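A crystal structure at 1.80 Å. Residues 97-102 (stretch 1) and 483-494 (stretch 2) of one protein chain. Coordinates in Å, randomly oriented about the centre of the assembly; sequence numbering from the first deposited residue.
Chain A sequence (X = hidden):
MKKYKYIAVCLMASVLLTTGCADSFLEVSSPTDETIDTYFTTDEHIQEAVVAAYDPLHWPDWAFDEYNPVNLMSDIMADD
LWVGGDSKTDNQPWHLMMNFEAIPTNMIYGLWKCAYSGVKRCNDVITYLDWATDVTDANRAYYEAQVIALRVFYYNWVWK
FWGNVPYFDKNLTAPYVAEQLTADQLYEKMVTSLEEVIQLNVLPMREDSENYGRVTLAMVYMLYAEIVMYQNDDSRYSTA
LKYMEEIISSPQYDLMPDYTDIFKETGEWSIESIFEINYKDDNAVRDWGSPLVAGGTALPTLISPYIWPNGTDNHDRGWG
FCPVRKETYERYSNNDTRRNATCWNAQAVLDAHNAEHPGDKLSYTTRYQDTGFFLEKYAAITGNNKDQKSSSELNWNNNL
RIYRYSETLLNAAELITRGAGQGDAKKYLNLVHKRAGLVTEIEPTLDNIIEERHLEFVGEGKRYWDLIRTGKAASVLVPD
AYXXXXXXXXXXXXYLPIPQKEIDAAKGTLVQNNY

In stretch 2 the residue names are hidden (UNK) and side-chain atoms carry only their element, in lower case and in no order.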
# COMPACT_ATOMS: atom_id res chain seq x y z
N MET A 97 -17.58 1.43 -2.36
CA MET A 97 -16.59 0.42 -2.80
C MET A 97 -16.62 -0.79 -1.85
O MET A 97 -16.46 -1.93 -2.31
CB MET A 97 -15.18 1.02 -2.74
CG MET A 97 -14.94 2.07 -3.78
SD MET A 97 -13.47 3.09 -3.37
CE MET A 97 -12.19 1.85 -3.41
N MET A 98 -16.71 -0.53 -0.55
CA MET A 98 -16.64 -1.59 0.47
C MET A 98 -17.82 -2.57 0.26
O MET A 98 -17.62 -3.78 0.42
CB MET A 98 -16.68 -0.98 1.87
CG MET A 98 -16.84 -1.99 2.97
SD MET A 98 -18.57 -2.32 3.40
CE MET A 98 -18.47 -2.94 5.08
N ASN A 99 -18.99 -2.04 -0.09
CA ASN A 99 -20.22 -2.84 -0.28
C ASN A 99 -20.42 -3.22 -1.76
O ASN A 99 -21.55 -3.61 -2.11
CB ASN A 99 -21.41 -2.08 0.32
CG ASN A 99 -22.59 -2.98 0.56
OD1 ASN A 99 -22.41 -4.17 0.85
ND2 ASN A 99 -23.79 -2.43 0.42
N PHE A 100 -19.39 -3.13 -2.59
CA PHE A 100 -19.37 -3.57 -4.02
C PHE A 100 -20.53 -2.89 -4.79
O PHE A 100 -21.11 -3.57 -5.67
CB PHE A 100 -19.43 -5.10 -4.11
CG PHE A 100 -18.46 -5.78 -3.18
CD1 PHE A 100 -17.13 -5.36 -3.14
CD2 PHE A 100 -18.86 -6.77 -2.31
CE1 PHE A 100 -16.23 -5.94 -2.26
CE2 PHE A 100 -17.96 -7.35 -1.42
CZ PHE A 100 -16.65 -6.93 -1.39
N GLU A 101 -20.81 -1.62 -4.51
CA GLU A 101 -21.89 -0.82 -5.16
C GLU A 101 -21.34 0.56 -5.58
O GLU A 101 -22.08 1.56 -5.56
CB GLU A 101 -23.09 -0.78 -4.21
CG GLU A 101 -22.86 -0.06 -2.89
CD GLU A 101 -24.11 0.14 -2.06
OE1 GLU A 101 -25.16 0.44 -2.68
OE2 GLU A 101 -24.05 0.04 -0.82
N ALA A 102 -20.04 0.65 -5.87
CA ALA A 102 -19.42 1.87 -6.43
C ALA A 102 -20.20 2.24 -7.70
O ALA A 102 -20.57 1.31 -8.42
CB ALA A 102 -17.99 1.59 -6.78
N UNK A 483 -25.04 -5.98 9.16
CA UNK A 483 -25.76 -5.24 8.10
C UNK A 483 -24.91 -4.17 7.44
O UNK A 483 -25.49 -3.26 6.85
N UNK A 484 -23.58 -4.24 7.55
CA UNK A 484 -22.65 -3.25 6.95
C UNK A 484 -22.43 -3.64 5.50
O UNK A 484 -22.88 -2.90 4.64
c UNK A 484 -21.64 -1.75 11.79
c UNK A 484 -20.61 -2.57 11.41
c UNK A 484 -21.50 -2.68 9.17
c UNK A 484 -22.51 -1.82 9.56
c UNK A 484 -20.53 -3.02 10.11
c UNK A 484 -22.61 -1.38 10.87
c UNK A 484 -21.36 -3.18 7.76
o UNK A 484 -21.64 -1.31 13.07
N UNK A 485 -21.77 -4.77 5.24
CA UNK A 485 -21.72 -5.31 3.88
C UNK A 485 -23.02 -6.10 3.65
O UNK A 485 -23.32 -7.02 4.46
c UNK A 485 -20.38 -6.80 2.33
n UNK A 485 -16.38 -7.45 3.11
n UNK A 485 -18.01 -6.42 1.86
n UNK A 485 -15.92 -5.48 2.06
c UNK A 485 -20.49 -6.17 3.71
c UNK A 485 -16.76 -6.47 2.33
c UNK A 485 -19.04 -7.45 2.09
N UNK A 486 -23.78 -5.73 2.61
CA UNK A 486 -25.09 -6.34 2.28
C UNK A 486 -25.02 -7.05 0.93
O UNK A 486 -26.00 -7.74 0.60
c UNK A 486 -26.42 -4.64 3.62
o UNK A 486 -25.93 -4.34 1.27
c UNK A 486 -26.21 -5.30 2.28
N UNK A 487 -23.91 -6.89 0.20
CA UNK A 487 -23.67 -7.56 -1.11
C UNK A 487 -22.58 -8.60 -0.97
O UNK A 487 -21.77 -8.52 -0.04
o UNK A 487 -25.68 -6.10 -2.58
c UNK A 487 -23.38 -6.54 -2.22
c UNK A 487 -24.55 -5.63 -2.45
n UNK A 487 -24.33 -4.33 -2.42
N UNK A 488 -22.58 -9.58 -1.88
CA UNK A 488 -21.48 -10.55 -2.04
C UNK A 488 -20.57 -10.10 -3.17
O UNK A 488 -21.08 -9.61 -4.17
c UNK A 488 -21.99 -11.94 -2.30
o UNK A 488 -22.54 -12.46 -1.12
N UNK A 489 -19.26 -10.29 -3.03
CA UNK A 489 -18.33 -10.05 -4.16
C UNK A 489 -18.64 -11.04 -5.30
O UNK A 489 -18.89 -12.19 -5.00
c UNK A 489 -15.39 -11.82 -6.19
c UNK A 489 -15.86 -9.75 -4.65
c UNK A 489 -13.58 -10.04 -7.46
n UNK A 489 -14.39 -8.44 -5.71
c UNK A 489 -15.26 -10.51 -5.72
c UNK A 489 -14.34 -9.65 -6.35
c UNK A 489 -13.73 -11.33 -7.89
c UNK A 489 -15.30 -8.50 -4.70
c UNK A 489 -14.62 -12.21 -7.27
c UNK A 489 -16.88 -10.22 -3.68
N UNK A 490 -18.51 -10.60 -6.54
CA UNK A 490 -18.58 -11.48 -7.74
C UNK A 490 -17.57 -10.96 -8.75
O UNK A 490 -17.14 -9.80 -8.61
c UNK A 490 -19.99 -11.50 -8.32
o UNK A 490 -20.35 -10.20 -8.78
N UNK A 491 -17.28 -11.73 -9.79
CA UNK A 491 -16.17 -11.42 -10.71
C UNK A 491 -16.36 -10.05 -11.36
O UNK A 491 -15.34 -9.44 -11.62
o UNK A 491 -17.18 -13.00 -12.22
c UNK A 491 -15.95 -12.54 -11.71
N UNK A 492 -17.60 -9.54 -11.54
CA UNK A 492 -17.87 -8.20 -12.12
C UNK A 492 -17.26 -7.11 -11.23
O UNK A 492 -17.06 -5.97 -11.73
c UNK A 492 -19.34 -7.95 -12.40
o UNK A 492 -20.08 -7.53 -11.26
N UNK A 493 -17.01 -7.41 -9.95
CA UNK A 493 -16.53 -6.38 -9.00
C UNK A 493 -15.00 -6.29 -9.03
O UNK A 493 -14.49 -5.40 -8.35
c UNK A 493 -19.31 -5.67 -8.11
c UNK A 493 -20.81 -5.90 -8.02
c UNK A 493 -18.56 -6.82 -7.54
n UNK A 493 -21.53 -4.66 -8.30
c UNK A 493 -17.05 -6.69 -7.61
N UNK A 494 -14.31 -7.11 -9.81
CA UNK A 494 -12.82 -7.10 -9.83
C UNK A 494 -12.25 -5.72 -10.23
O UNK A 494 -11.18 -5.34 -9.69
c UNK A 494 -8.81 -9.60 -11.55
n UNK A 494 -8.28 -10.81 -12.23
c UNK A 494 -10.33 -9.59 -11.50
c UNK A 494 -10.82 -8.28 -10.90
c UNK A 494 -12.32 -8.23 -10.73

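Position 483 has no side-chain atoms and a phi of 73°, a value that favours glycine: Gly-483, which touches nothing on stretch 1.

Position 484 carries one carbon, then a six-carbon ring bearing one oxygen. Its CB lies 3.9 Å from Met-98 CE, while the ring leads away. This is Tyr-484.

At position 485 three carbons and a nitrogen run to a carbon holding two more nitrogens, a planar group that reaches the end of the helix. It is Arg-485. NE and NH2 both donate to Met-98 O, at 3.0 and 2.9 Å, a fork that takes up a carbonyl at the point where the helix stops. One guanidinium face lies against Phe-100, with Arg-485 NE 3.4 Å from Phe-100 CE2.

Position 486 has one carbon bearing an oxygen and a methyl; the oxygen sits beside the Asn-99 amide. Thr-486 OG1 accepts from Asn-99 ND2 at 3.0 Å, and Thr-486 N donates to Asn-99 OD1 at 2.7 Å.

Position 487 has two carbons, the second carrying one oxygen and one nitrogen. The nitrogen on the second carbon makes this an amide rather than a carboxylate, and two side-chain carbons make it Asn-487; the nitrogen faces a carbonyl oxygen, as an amide donor can. Its ND2 donates to Asn-99 O at 2.9 Å, nearly straight at 171°, and its N reaches Asn-99 OD1 at 3.2 Å.

Position 488, one carbon and one oxygen, points away: Ser-488, whose backbone C lies 3.8 Å from Phe-100 CD2.

Position 489 has one carbon and fused five- and six-membered rings with one nitrogen, set edge-on to the face of Phe-100. Trp-489 CD1 comes within 3.7 Å of Phe-100 CE1, the planes at 87°, and its CB also sits over that face.

Positions 490, 491 and 492 each have one carbon and one oxygen and make no contact: Ser-490, Ser-491 and Ser-492.

Position 493 is four carbons in a row ending in nitrogen, directed at a backbone oxygen. Lys-493 NZ donates to Phe-100 O at 2.9 Å, and its CG lies 3.9 Å from Phe-100 CB.

Position 494 repeats that chain but is out of reach: Lys-494.

The contact reads a helix end. Successive carbonyls of Met-98, Asn-99 and Phe-100 each receive a side-chain donor, from Arg-485, Asn-487 and Lys-493. Asn-99 answers with its own amide: OD1 gathers two consecutive backbone NH groups, and ND2 serves both Thr-486 OG1 and, at 2.8 Å, Glu-101 OE2. Phe-100, with the largest covered area, supplies the apolar centre beside this polar lattice.

Stretch 2 483-494: GYRTNSWSSSKK
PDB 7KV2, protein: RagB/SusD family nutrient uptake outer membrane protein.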